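Local atomic coordinates of 2-dehydropantoate 2-reductase (Geobacter metallireducens, PDB entry 3HN2), a protein that probably catalyses the NADPH-dependent reduction of ketopantoate to pantoic acid, a step in pantothenate biosynthesis. Residues R4-G9 and R90-E95; G18-R23 and A169-R174; E37-N42 and P56-Y61; L77-N82 and L106-A111; G195-A198 and P203-L206. One frame throughout, in Å; residues are numbered along the deposited sequence.

Interaction 1. Residues R4-G9 and R90-E95; sequences RIAIVG and RPLVEE
The backbones of Ala6 and Leu92 stay well apart: their CA atoms, the nearest across the contact, are 7.9 Å from each other, and no hydrogen bond joins the two segments. Side chains bridge the gap. Leu92 sits in a short 3-10 turn and points toward strand 5-8. One of its methyl groups does all the close touching. Leu92 CD1 lies 3.8 Å from Val8 CG2 and 4.3 Å from Ala6 CB. Ala6 and Val8 are two residues apart on the strand, so both point from the same face, and the leucine tip reaches the pair. Leu92 CG stands beside its own backbone N (chi1 -48°), with chi2 near trans, and this extends CD1 toward the strand. On the valine, the CG2 branch beside the backbone N makes the contact. All three residues are buried, and the contact is wholly apolar. The turn that presents Leu92 is closed by a backbone hydrogen bond of 3.3 Å from Val93 N to Arg90 O. Here the loop after helix 85-89 packs on one face of the Rossmann sheet. Segment 90-95 runs between helix 85-89 and strand 98-101. Val8 and Leu92 both also touch Val73 of the adjacent parallel strand 72-75. Leu92 further meets Ile67 of helix 64-67, so the leucine is wedged between sheet and helix.

Interaction 2. Residues G18-R23 and A169-R174; sequences GALLQR and AGVDCR
The flat groups where Leu20 and Ala169 meet are backbone carbonyls, not rings. The methyl CB of Ala169 stands over one face of the Leu20 carbonyl group, 3.6 Å from Leu20 O. It does not approach along the C=O bond. The same methyl comes within 4.4 Å of Leu21 CA. The approach is partly returned, since Leu20 CB lies 4.1 Å from Ala169 O. The CA atoms of Leu21 and Ala169 are 5.7 Å apart, a close approach that the small alanine permits. Leu20 extends the contact along segment 169-174. Its CG stands beside the backbone N (chi1 -67°) and chi2 is fully extended, which carries CD1 to Val171 CG2 at 3.9 Å. The two side chains meet at a slant. Between Ala169 and Val171 the chain turns at Gly170, which has a phi of 92° and ends helix 157-168 in a Schellman motif. A CB at this glycine would jam against the preceding carbonyl oxygen. The contact joins helix 14-23, the first helix of the Rossmann fold, to the turn that leads into the outermost strand 173-175. Leu21 also packs on Met165 of helix 157-168, and Arg23 makes a cation-pi contact with Phe53. Ser24 OG is hydrogen-bonded to both Leu20 O and Leu21 O, so Leu20 O has a polar partner while the methyl lies over its face. The fit is one of buried methyl groups on one another and on the Leu20 carbonyl, with no hydrogen bond across.

Interaction 3. Residues E37-N42 and P56-Y61; sequences EAIAGN and PHVKGY
Beside the contact of Ile39 with Val58, the sound polar bond is the salt bridge of Lys59 NZ with Asp27 OD1; none crosses between the segments. The two chains meet through aliphatic groups instead. The CG2 methyl of Ile39 lies 3.8 Å from Val58 CG1 and equally close to Val58 CB, so it sits against the branch point of the valine. Ile39 CG2 is anti to its backbone N (chi1 of the residue is -48°), which sets it beside the carbonyl carbon and facing segment 56-61. Both residues are buried. At the exposed end, the backbones of Asn42 and Pro56 approach, with CA atoms 6.5 Å apart. Their carbonyl oxygens are close there, but two acceptors make no bond. The last helical bonds, from Gly41 N to Glu37 O and from Asn42 N to Ala38 O, are weak. The contact belongs to a beta-alpha-beta crossover from strand 28-31 through helix 36-41 to the parallel edge strand 60-61, with the hairpin 44-48/53-55 inserted. Ile39 and Val58 both rest on Leu44 of that hairpin, and Val58 also touches Phe30 of strand 28-31.

Interaction 4. Residues L77-N82 and L106-A111; sequences LKTFAN and LGNEEA
Asn108 meets Thr79 and Asn82 where the loop after strand 72-75 meets the start of helix 108-115, in the Rossmann fold. Asn108 opens this helix, directly after the N-cap residue Gly107. From CB, the first torsion places CG beside the backbone N, and this brings the amide to segment 77-82. Asn108 CG lies 3.9 Å from the methyl Thr79 CG2. The same methyl is 3.4 Å from Asn108 OD1 and 3.7 Å from Asn108 ND2, so it sits against the oxygen and nitrogen end of the amide. At the tip, Asn108 OD1 accepts a hydrogen bond from Asn82 ND2 at 2.9 Å. The bond is bent, with 139° at the hydrogen. The other tip atom, Asn108 ND2, donates to Asn104 O. The amide is thus gripped at both ends, which should fix its rotation and tell its oxygen from its nitrogen. Replacing Asn108 by an alanine would probably leave Asn82 ND2 without this acceptor and open a gap beside the Thr79 methyl. Thr79 turns its hydroxyl elsewhere: OG1 is hydrogen-bonded to Glu270 OE1, so the residue links this contact to the C-terminal part of the chain. Asn82 OD1 receives a weak bond from Gln103 NE2. The two amide planes of Asn82 and Asn108 are nearly perpendicular, 89° apart. Asn108 OD1 lies in the amide plane of Asn82, while the donor Asn82 ND2 is tilted 29° from the carbonyl plane of Asn108.

Interaction 5. Residues G195-A198 and P203-L206; sequences GLCA and PVNL
The tight part of this contact is the sulfur of Cys197 against Val204. Cys197 SG lies 3.7 Å from Val204 CG1 and 4.1 Å from Val204 N, so it fits against both the side chain and the start of the next helix. Both residues are buried. The sulfur stands beside the backbone N of Cys197 (chi1 -58°), on the face of helix 179-200 that points to segment 203-206. Val204 CG1 also lies beside its own backbone N. The looser side is at Pro203. Its CB is directed away from the cysteine, and the residue is partly exposed, although the backbone is near: the CA atoms of Cys197 and Pro203 are 5.8 Å apart. Here the sulfur reaches the backbone, with Cys197 SG 4.2 Å from Pro203 C. No hydrogen bond crosses the contact. Beyond it, Asn205 ND2 bonds to Asn50 OD1 of the second subunit, and Leu206 packs on Ile49 of that subunit. Cys197 also touches Pro257, Glu260 of helix 258-264 and Ile207. Pro203 occupies the N-cap position of helix 204-207. Two consecutive helices thus fold against each other, in the helical C-terminal domain of the ketopantoate reductase family.

Interactions 1 to 4 lie in or against the N-terminal Rossmann part, and interaction 5 lies in the helical C-terminal part, its centre about 36 Å from that of interaction 1. Interaction 1 touches two others. Ile7 CD1 packs on Gly18 CA of interaction 2 at 3.9 Å, and Val8 O lies 3.8 Å from Leu77 CG of interaction 4. Interaction 3 is nested in the chain loops closed by interactions 1 and 2. Gly9 of segment 4-9 begins a GxGxxG pattern, consistent with NADP binding in this family. Interaction 4 stands nearest the centre of the chain, with its nearest atoms about 12 Å from interaction 5.

Interaction 1. Residues R4-G9 and R90-E95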
# COMPACT_ATOMS: atom_id res chain seq x y z
N ARG A 4 0.74 -1.79 -35.11
CA ARG A 4 0.75 -3.11 -34.42
C ARG A 4 -0.23 -3.19 -33.25
O ARG A 4 -0.80 -4.26 -32.98
CB ARG A 4 2.17 -3.49 -33.97
CG ARG A 4 2.95 -2.39 -33.26
CD ARG A 4 4.24 -2.93 -32.65
NE ARG A 4 5.27 -3.20 -33.66
CZ ARG A 4 6.25 -2.35 -33.98
NH1 ARG A 4 7.13 -2.70 -34.91
NH2 ARG A 4 6.36 -1.17 -33.39
N ILE A 5 -0.44 -2.07 -32.56
CA ILE A 5 -1.30 -2.03 -31.38
C ILE A 5 -2.58 -1.22 -31.61
O ILE A 5 -2.54 -0.12 -32.18
CB ILE A 5 -0.52 -1.53 -30.11
CG1 ILE A 5 0.15 -2.71 -29.40
CG2 ILE A 5 -1.42 -0.84 -29.10
CD1 ILE A 5 1.54 -3.02 -29.85
N ALA A 6 -3.72 -1.78 -31.20
CA ALA A 6 -4.99 -1.06 -31.15
C ALA A 6 -5.52 -1.02 -29.72
O ALA A 6 -5.50 -2.05 -29.03
CB ALA A 6 -6.02 -1.71 -32.06
N ILE A 7 -5.99 0.14 -29.29
CA ILE A 7 -6.57 0.30 -27.95
C ILE A 7 -8.08 0.38 -28.02
O ILE A 7 -8.64 1.31 -28.59
CB ILE A 7 -6.04 1.57 -27.21
CG1 ILE A 7 -4.50 1.63 -27.21
CG2 ILE A 7 -6.62 1.66 -25.80
CD1 ILE A 7 -3.82 0.46 -26.51
N VAL A 8 -8.74 -0.61 -27.42
CA VAL A 8 -10.21 -0.67 -27.40
C VAL A 8 -10.72 -0.53 -25.97
O VAL A 8 -10.74 -1.48 -25.19
CB VAL A 8 -10.72 -1.95 -28.10
CG1 VAL A 8 -12.22 -2.11 -27.95
CG2 VAL A 8 -10.34 -1.92 -29.59
N GLY A 9 -11.12 0.68 -25.62
CA GLY A 9 -11.53 1.00 -24.26
C GLY A 9 -11.54 2.50 -24.10
O GLY A 9 -12.61 3.11 -23.97
N ARG A 90 -13.73 -7.41 -34.40
CA ARG A 90 -13.68 -8.16 -35.68
C ARG A 90 -12.91 -7.51 -36.86
O ARG A 90 -12.14 -8.22 -37.52
CB ARG A 90 -15.08 -8.67 -36.10
CG ARG A 90 -15.38 -8.79 -37.60
CD ARG A 90 -14.91 -10.10 -38.22
NE ARG A 90 -15.89 -11.18 -38.10
CZ ARG A 90 -15.86 -12.13 -37.17
NH1 ARG A 90 -16.81 -13.06 -37.14
NH2 ARG A 90 -14.88 -12.17 -36.27
N PRO A 91 -13.10 -6.19 -37.13
CA PRO A 91 -12.27 -5.58 -38.18
C PRO A 91 -10.76 -5.52 -37.91
O PRO A 91 -9.97 -5.36 -38.85
CB PRO A 91 -12.82 -4.15 -38.28
CG PRO A 91 -14.18 -4.21 -37.67
CD PRO A 91 -14.04 -5.20 -36.57
N LEU A 92 -10.36 -5.65 -36.64
CA LEU A 92 -8.95 -5.60 -36.25
C LEU A 92 -8.26 -6.96 -36.30
O LEU A 92 -7.04 -7.04 -36.14
CB LEU A 92 -8.82 -5.01 -34.84
CG LEU A 92 -9.58 -3.73 -34.51
CD1 LEU A 92 -9.74 -3.56 -33.01
CD2 LEU A 92 -8.89 -2.53 -35.13
N VAL A 93 -9.03 -8.01 -36.52
CA VAL A 93 -8.51 -9.38 -36.43
C VAL A 93 -8.11 -9.97 -37.79
O VAL A 93 -8.92 -10.07 -38.71
CB VAL A 93 -9.52 -10.31 -35.68
CG1 VAL A 93 -9.09 -11.78 -35.74
CG2 VAL A 93 -9.68 -9.87 -34.23
N GLU A 94 -6.83 -10.31 -37.90
CA GLU A 94 -6.30 -11.08 -39.02
C GLU A 94 -5.68 -12.34 -38.42
O GLU A 94 -5.51 -12.43 -37.21
CB GLU A 94 -5.26 -10.24 -39.79
CG GLU A 94 -4.76 -10.83 -41.12
CD GLU A 94 -5.87 -11.35 -42.02
OE1 GLU A 94 -6.73 -10.55 -42.46
OE2 GLU A 94 -5.89 -12.57 -42.30
N GLU A 95 -5.36 -13.33 -39.26
CA GLU A 95 -4.66 -14.53 -38.84
C GLU A 95 -3.31 -14.17 -38.21
O GLU A 95 -2.39 -13.74 -38.91
CB GLU A 95 -4.47 -15.48 -40.03
CG GLU A 95 -3.75 -16.79 -39.70
CD GLU A 95 -3.15 -17.46 -40.92
OE1 GLU A 95 -2.87 -16.75 -41.92
OE2 GLU A 95 -2.94 -18.69 -40.88

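Interaction 2. Residues G18-R23 and A169-R174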
# COMPACT_ATOMS: atom_id res chain seq x y z
N GLY A 18 -1.69 2.66 -23.33
CA GLY A 18 -1.45 2.99 -24.73
C GLY A 18 -0.52 4.17 -24.92
O GLY A 18 0.28 4.19 -25.86
N ALA A 19 -0.64 5.15 -24.03
CA ALA A 19 0.23 6.33 -24.05
C ALA A 19 1.66 5.98 -23.69
O ALA A 19 2.59 6.54 -24.26
CB ALA A 19 -0.30 7.40 -23.12
N LEU A 20 1.83 5.04 -22.75
CA LEU A 20 3.15 4.56 -22.39
C LEU A 20 3.74 3.68 -23.50
O LEU A 20 4.95 3.70 -23.73
CB LEU A 20 3.12 3.79 -21.06
CG LEU A 20 2.81 4.53 -19.76
CD1 LEU A 20 2.84 3.54 -18.61
CD2 LEU A 20 3.76 5.68 -19.47
N LEU A 21 2.87 2.93 -24.18
CA LEU A 21 3.28 2.08 -25.29
C LEU A 21 3.85 2.86 -26.47
O LEU A 21 4.93 2.52 -26.96
CB LEU A 21 2.16 1.14 -25.73
CG LEU A 21 1.97 -0.13 -24.89
CD1 LEU A 21 0.56 -0.69 -25.07
CD2 LEU A 21 3.02 -1.21 -25.19
N GLN A 22 3.17 3.91 -26.92
CA GLN A 22 3.70 4.72 -28.02
C GLN A 22 4.83 5.66 -27.61
O GLN A 22 5.65 6.05 -28.45
CB GLN A 22 2.60 5.47 -28.80
CG GLN A 22 2.20 6.82 -28.25
CD GLN A 22 1.39 7.64 -29.25
OE1 GLN A 22 1.80 8.73 -29.64
NE2 GLN A 22 0.24 7.12 -29.66
N ARG A 23 4.89 6.02 -26.32
CA ARG A 23 5.98 6.85 -25.79
C ARG A 23 7.32 6.15 -25.92
O ARG A 23 8.35 6.81 -26.08
CB ARG A 23 5.71 7.22 -24.32
CG ARG A 23 6.40 8.49 -23.84
CD ARG A 23 7.65 8.22 -23.03
NE ARG A 23 7.37 7.51 -21.78
CZ ARG A 23 7.10 8.09 -20.62
NH1 ARG A 23 6.86 7.35 -19.54
NH2 ARG A 23 7.07 9.42 -20.52
N ALA A 169 8.48 -0.28 -21.88
CA ALA A 169 7.67 0.93 -21.81
C ALA A 169 7.59 1.48 -20.39
O ALA A 169 6.96 2.51 -20.16
CB ALA A 169 6.27 0.64 -22.35
N GLY A 170 8.23 0.81 -19.44
CA GLY A 170 8.29 1.27 -18.06
C GLY A 170 7.17 0.73 -17.18
O GLY A 170 6.92 1.27 -16.10
N VAL A 171 6.51 -0.32 -17.66
CA VAL A 171 5.46 -1.00 -16.90
C VAL A 171 6.08 -2.22 -16.21
O VAL A 171 6.70 -3.05 -16.87
CB VAL A 171 4.27 -1.43 -17.81
CG1 VAL A 171 3.15 -2.07 -16.99
CG2 VAL A 171 3.73 -0.24 -18.58
N ASP A 172 5.92 -2.30 -14.89
CA ASP A 172 6.41 -3.45 -14.13
C ASP A 172 5.55 -4.66 -14.48
O ASP A 172 4.42 -4.80 -14.01
CB ASP A 172 6.37 -3.14 -12.63
CG ASP A 172 7.00 -4.23 -11.79
OD1 ASP A 172 6.28 -4.85 -10.99
OD2 ASP A 172 8.22 -4.46 -11.92
N CYS A 173 6.08 -5.54 -15.32
CA CYS A 173 5.24 -6.57 -15.93
C CYS A 173 5.74 -7.99 -15.66
O CYS A 173 6.86 -8.34 -16.03
CB CYS A 173 5.11 -6.32 -17.43
SG CYS A 173 3.83 -7.31 -18.21
N ARG A 174 4.89 -8.78 -15.03
CA ARG A 174 5.23 -10.14 -14.62
C ARG A 174 4.55 -11.17 -15.54
O ARG A 174 3.84 -10.80 -16.47
CB ARG A 174 4.86 -10.34 -13.13
CG ARG A 174 5.57 -11.48 -12.39
CD ARG A 174 7.08 -11.50 -12.61
NE ARG A 174 7.58 -12.87 -12.75
CZ ARG A 174 7.96 -13.43 -13.90
NH1 ARG A 174 8.40 -14.68 -13.92
NH2 ARG A 174 7.90 -12.74 -15.04

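Interaction 3. Residues E37-N42 and P56-Y61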
# COMPACT_ATOMS: atom_id res chain seq x y z
N GLU A 37 -12.64 14.25 -30.76
CA GLU A 37 -12.35 15.61 -31.20
C GLU A 37 -11.37 16.37 -30.30
O GLU A 37 -10.63 17.22 -30.77
CB GLU A 37 -13.66 16.40 -31.36
CG GLU A 37 -14.68 16.17 -30.24
CD GLU A 37 -16.12 16.23 -30.72
OE1 GLU A 37 -16.48 17.21 -31.40
OE2 GLU A 37 -16.88 15.29 -30.42
N ALA A 38 -11.37 16.04 -29.01
CA ALA A 38 -10.47 16.66 -28.05
C ALA A 38 -9.03 16.17 -28.19
O ALA A 38 -8.09 16.91 -27.89
CB ALA A 38 -10.98 16.43 -26.64
N ILE A 39 -8.86 14.94 -28.65
CA ILE A 39 -7.54 14.32 -28.78
C ILE A 39 -7.00 14.40 -30.23
O ILE A 39 -5.79 14.34 -30.45
CB ILE A 39 -7.54 12.86 -28.22
CG1 ILE A 39 -8.21 12.82 -26.84
CG2 ILE A 39 -6.12 12.29 -28.11
CD1 ILE A 39 -8.37 11.43 -26.23
N ALA A 40 -7.89 14.57 -31.20
CA ALA A 40 -7.47 14.82 -32.58
C ALA A 40 -6.97 16.26 -32.75
O ALA A 40 -6.11 16.53 -33.59
CB ALA A 40 -8.60 14.53 -33.56
N GLY A 41 -7.51 17.16 -31.93
CA GLY A 41 -7.12 18.57 -31.94
C GLY A 41 -5.85 18.86 -31.16
O GLY A 41 -4.92 19.47 -31.69
N ASN A 42 -5.80 18.41 -29.91
CA ASN A 42 -4.68 18.71 -29.02
C ASN A 42 -3.72 17.55 -28.74
O ASN A 42 -2.52 17.77 -28.56
CB ASN A 42 -5.19 19.28 -27.69
CG ASN A 42 -5.33 20.78 -27.72
OD1 ASN A 42 -6.44 21.31 -27.58
ND2 ASN A 42 -4.21 21.49 -27.89
N PRO A 56 1.80 15.10 -28.23
CA PRO A 56 1.28 16.18 -29.07
C PRO A 56 0.34 15.65 -30.15
O PRO A 56 -0.70 16.24 -30.43
CB PRO A 56 2.55 16.77 -29.71
CG PRO A 56 3.69 16.24 -28.91
CD PRO A 56 3.25 14.91 -28.42
N HIS A 57 0.72 14.51 -30.73
CA HIS A 57 -0.07 13.84 -31.74
C HIS A 57 -0.45 12.43 -31.26
O HIS A 57 0.38 11.72 -30.69
CB HIS A 57 0.70 13.77 -33.07
CG HIS A 57 0.15 12.78 -34.05
ND1 HIS A 57 0.86 11.69 -34.48
CD2 HIS A 57 -1.06 12.71 -34.66
CE1 HIS A 57 0.13 11.00 -35.33
NE2 HIS A 57 -1.05 11.59 -35.45
N VAL A 58 -1.71 12.07 -31.47
CA VAL A 58 -2.21 10.73 -31.17
C VAL A 58 -2.96 10.18 -32.38
O VAL A 58 -3.84 10.85 -32.94
CB VAL A 58 -3.09 10.74 -29.88
CG1 VAL A 58 -4.07 9.58 -29.86
CG2 VAL A 58 -2.22 10.72 -28.64
N LYS A 59 -2.59 8.97 -32.81
CA LYS A 59 -3.30 8.26 -33.87
C LYS A 59 -4.67 7.80 -33.39
O LYS A 59 -4.80 6.73 -32.79
CB LYS A 59 -2.50 7.05 -34.35
CG LYS A 59 -1.61 7.30 -35.54
CD LYS A 59 -1.08 5.98 -36.07
CE LYS A 59 -0.25 6.17 -37.32
NZ LYS A 59 0.16 4.86 -37.91
N GLY A 60 -5.68 8.62 -33.65
CA GLY A 60 -7.05 8.34 -33.21
C GLY A 60 -8.00 7.99 -34.34
O GLY A 60 -7.82 8.42 -35.48
N TYR A 61 -9.01 7.19 -34.01
CA TYR A 61 -10.01 6.75 -34.97
C TYR A 61 -11.38 6.69 -34.29
O TYR A 61 -11.46 6.71 -33.06
CB TYR A 61 -9.66 5.37 -35.53
CG TYR A 61 -8.39 5.30 -36.35
CD1 TYR A 61 -7.14 5.08 -35.74
CD2 TYR A 61 -8.43 5.41 -37.74
CE1 TYR A 61 -5.97 5.01 -36.50
CE2 TYR A 61 -7.26 5.34 -38.50
CZ TYR A 61 -6.04 5.14 -37.87
OH TYR A 61 -4.89 5.06 -38.62

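Interaction 4. Residues L77-N82 and L106-A111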
# COMPACT_ATOMS: atom_id res chain seq x y z
N LEU A 77 -12.02 -2.05 -22.32
CA LEU A 77 -13.45 -1.75 -22.22
C LEU A 77 -14.01 -2.00 -20.83
O LEU A 77 -13.54 -2.89 -20.12
CB LEU A 77 -14.25 -2.62 -23.20
CG LEU A 77 -14.43 -2.26 -24.67
CD1 LEU A 77 -14.96 -3.48 -25.41
CD2 LEU A 77 -15.36 -1.07 -24.86
N LYS A 78 -15.00 -1.21 -20.45
CA LYS A 78 -15.80 -1.53 -19.28
C LYS A 78 -16.68 -2.72 -19.63
O LYS A 78 -17.22 -2.79 -20.74
CB LYS A 78 -16.61 -0.32 -18.83
CG LYS A 78 -16.05 0.38 -17.60
CD LYS A 78 -14.74 1.10 -17.87
CE LYS A 78 -13.80 1.04 -16.67
NZ LYS A 78 -14.39 1.66 -15.44
N THR A 79 -16.82 -3.65 -18.69
CA THR A 79 -17.37 -4.98 -18.97
C THR A 79 -18.87 -5.05 -19.26
O THR A 79 -19.37 -6.08 -19.70
CB THR A 79 -17.03 -5.98 -17.84
OG1 THR A 79 -17.36 -5.41 -16.57
CG2 THR A 79 -15.54 -6.32 -17.87
N PHE A 80 -19.58 -3.94 -19.04
CA PHE A 80 -20.99 -3.86 -19.45
C PHE A 80 -21.16 -3.59 -20.95
O PHE A 80 -22.27 -3.70 -21.48
CB PHE A 80 -21.77 -2.84 -18.60
CG PHE A 80 -21.03 -1.56 -18.33
CD1 PHE A 80 -20.43 -1.33 -17.09
CD2 PHE A 80 -20.98 -0.55 -19.29
CE1 PHE A 80 -19.77 -0.14 -16.83
CE2 PHE A 80 -20.32 0.64 -19.04
CZ PHE A 80 -19.71 0.85 -17.80
N ALA A 81 -20.06 -3.24 -21.62
CA ALA A 81 -20.03 -3.07 -23.07
C ALA A 81 -19.52 -4.32 -23.78
O ALA A 81 -19.15 -4.26 -24.96
CB ALA A 81 -19.16 -1.87 -23.43
N ASN A 82 -19.53 -5.46 -23.09
CA ASN A 82 -19.00 -6.71 -23.63
C ASN A 82 -19.85 -7.34 -24.75
O ASN A 82 -19.37 -8.20 -25.49
CB ASN A 82 -18.74 -7.73 -22.51
CG ASN A 82 -17.37 -7.56 -21.85
OD1 ASN A 82 -16.63 -6.62 -22.15
ND2 ASN A 82 -17.03 -8.49 -20.96
N LEU A 106 -14.39 -11.58 -14.28
CA LEU A 106 -14.21 -12.82 -15.00
C LEU A 106 -14.96 -12.86 -16.32
O LEU A 106 -15.63 -11.89 -16.70
CB LEU A 106 -14.71 -13.98 -14.15
CG LEU A 106 -14.01 -14.35 -12.86
CD1 LEU A 106 -14.72 -15.57 -12.29
CD2 LEU A 106 -12.53 -14.64 -13.03
N GLY A 107 -14.83 -13.98 -17.02
CA GLY A 107 -15.60 -14.24 -18.23
C GLY A 107 -15.07 -13.58 -19.48
O GLY A 107 -15.40 -14.01 -20.59
N ASN A 108 -14.26 -12.54 -19.30
CA ASN A 108 -13.74 -11.72 -20.39
C ASN A 108 -12.85 -12.53 -21.32
O ASN A 108 -13.02 -12.48 -22.55
CB ASN A 108 -12.98 -10.52 -19.84
CG ASN A 108 -13.82 -9.68 -18.88
OD1 ASN A 108 -15.02 -9.50 -19.08
ND2 ASN A 108 -13.18 -9.16 -17.84
N GLU A 109 -11.93 -13.29 -20.74
CA GLU A 109 -11.04 -14.16 -21.51
C GLU A 109 -11.83 -15.17 -22.34
O GLU A 109 -11.53 -15.38 -23.51
CB GLU A 109 -10.06 -14.89 -20.60
CG GLU A 109 -8.87 -14.05 -20.14
CD GLU A 109 -9.12 -13.28 -18.83
OE1 GLU A 109 -10.18 -13.45 -18.17
OE2 GLU A 109 -8.24 -12.50 -18.44
N GLU A 110 -12.85 -15.75 -21.72
CA GLU A 110 -13.64 -16.83 -22.29
C GLU A 110 -14.61 -16.36 -23.37
O GLU A 110 -14.85 -17.08 -24.34
CB GLU A 110 -14.40 -17.57 -21.18
CG GLU A 110 -13.52 -18.27 -20.14
CD GLU A 110 -13.14 -17.39 -18.93
OE1 GLU A 110 -12.91 -17.95 -17.84
OE2 GLU A 110 -13.07 -16.15 -19.06
N ALA A 111 -15.16 -15.16 -23.19
CA ALA A 111 -16.10 -14.56 -24.14
C ALA A 111 -15.40 -14.32 -25.47
O ALA A 111 -15.88 -14.76 -26.52
CB ALA A 111 -16.67 -13.27 -23.60

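Interaction 5. Residues G195-A198 and P203-L206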
# COMPACT_ATOMS: atom_id res chain seq x y z
N GLY A 195 -16.85 -3.34 -3.80
CA GLY A 195 -18.21 -3.53 -3.30
C GLY A 195 -18.66 -2.57 -2.20
O GLY A 195 -19.63 -1.83 -2.39
N LEU A 196 -17.97 -2.60 -1.07
CA LEU A 196 -18.36 -1.84 0.14
C LEU A 196 -18.28 -0.34 -0.05
O LEU A 196 -19.22 0.38 0.28
CB LEU A 196 -17.49 -2.25 1.33
CG LEU A 196 -17.93 -3.32 2.34
CD1 LEU A 196 -19.00 -4.28 1.82
CD2 LEU A 196 -16.72 -4.09 2.84
N CYS A 197 -17.16 0.12 -0.61
CA CYS A 197 -16.91 1.53 -0.89
C CYS A 197 -17.95 2.19 -1.78
O CYS A 197 -18.34 3.32 -1.54
CB CYS A 197 -15.53 1.70 -1.52
SG CYS A 197 -14.20 1.07 -0.51
N ALA A 198 -18.36 1.49 -2.83
CA ALA A 198 -19.37 2.00 -3.75
C ALA A 198 -20.74 2.07 -3.07
O ALA A 198 -21.48 3.04 -3.24
CB ALA A 198 -19.43 1.14 -5.00
N PRO A 203 -14.30 6.01 1.25
CA PRO A 203 -13.01 5.43 0.84
C PRO A 203 -12.56 4.24 1.70
O PRO A 203 -13.16 3.97 2.75
CB PRO A 203 -12.04 6.60 0.99
CG PRO A 203 -12.66 7.46 2.04
CD PRO A 203 -14.14 7.36 1.82
N VAL A 204 -11.51 3.55 1.26
CA VAL A 204 -11.07 2.28 1.87
C VAL A 204 -10.62 2.36 3.34
O VAL A 204 -10.84 1.42 4.11
CB VAL A 204 -9.99 1.53 1.01
CG1 VAL A 204 -10.53 1.18 -0.36
CG2 VAL A 204 -8.71 2.34 0.86
N ASN A 205 -10.02 3.49 3.73
CA ASN A 205 -9.52 3.68 5.10
C ASN A 205 -10.59 3.61 6.19
O ASN A 205 -10.32 3.17 7.30
CB ASN A 205 -8.76 5.00 5.23
CG ASN A 205 -9.62 6.21 4.92
OD1 ASN A 205 -9.92 6.51 3.77
ND2 ASN A 205 -10.02 6.92 5.96
N LEU A 206 -11.80 4.05 5.85
CA LEU A 206 -12.94 4.00 6.75
C LEU A 206 -13.47 2.58 6.94
O LEU A 206 -13.66 2.16 8.09
CB LEU A 206 -14.05 4.93 6.25
CG LEU A 206 -13.73 6.43 6.18
CD1 LEU A 206 -14.96 7.22 5.76
CD2 LEU A 206 -13.19 6.95 7.51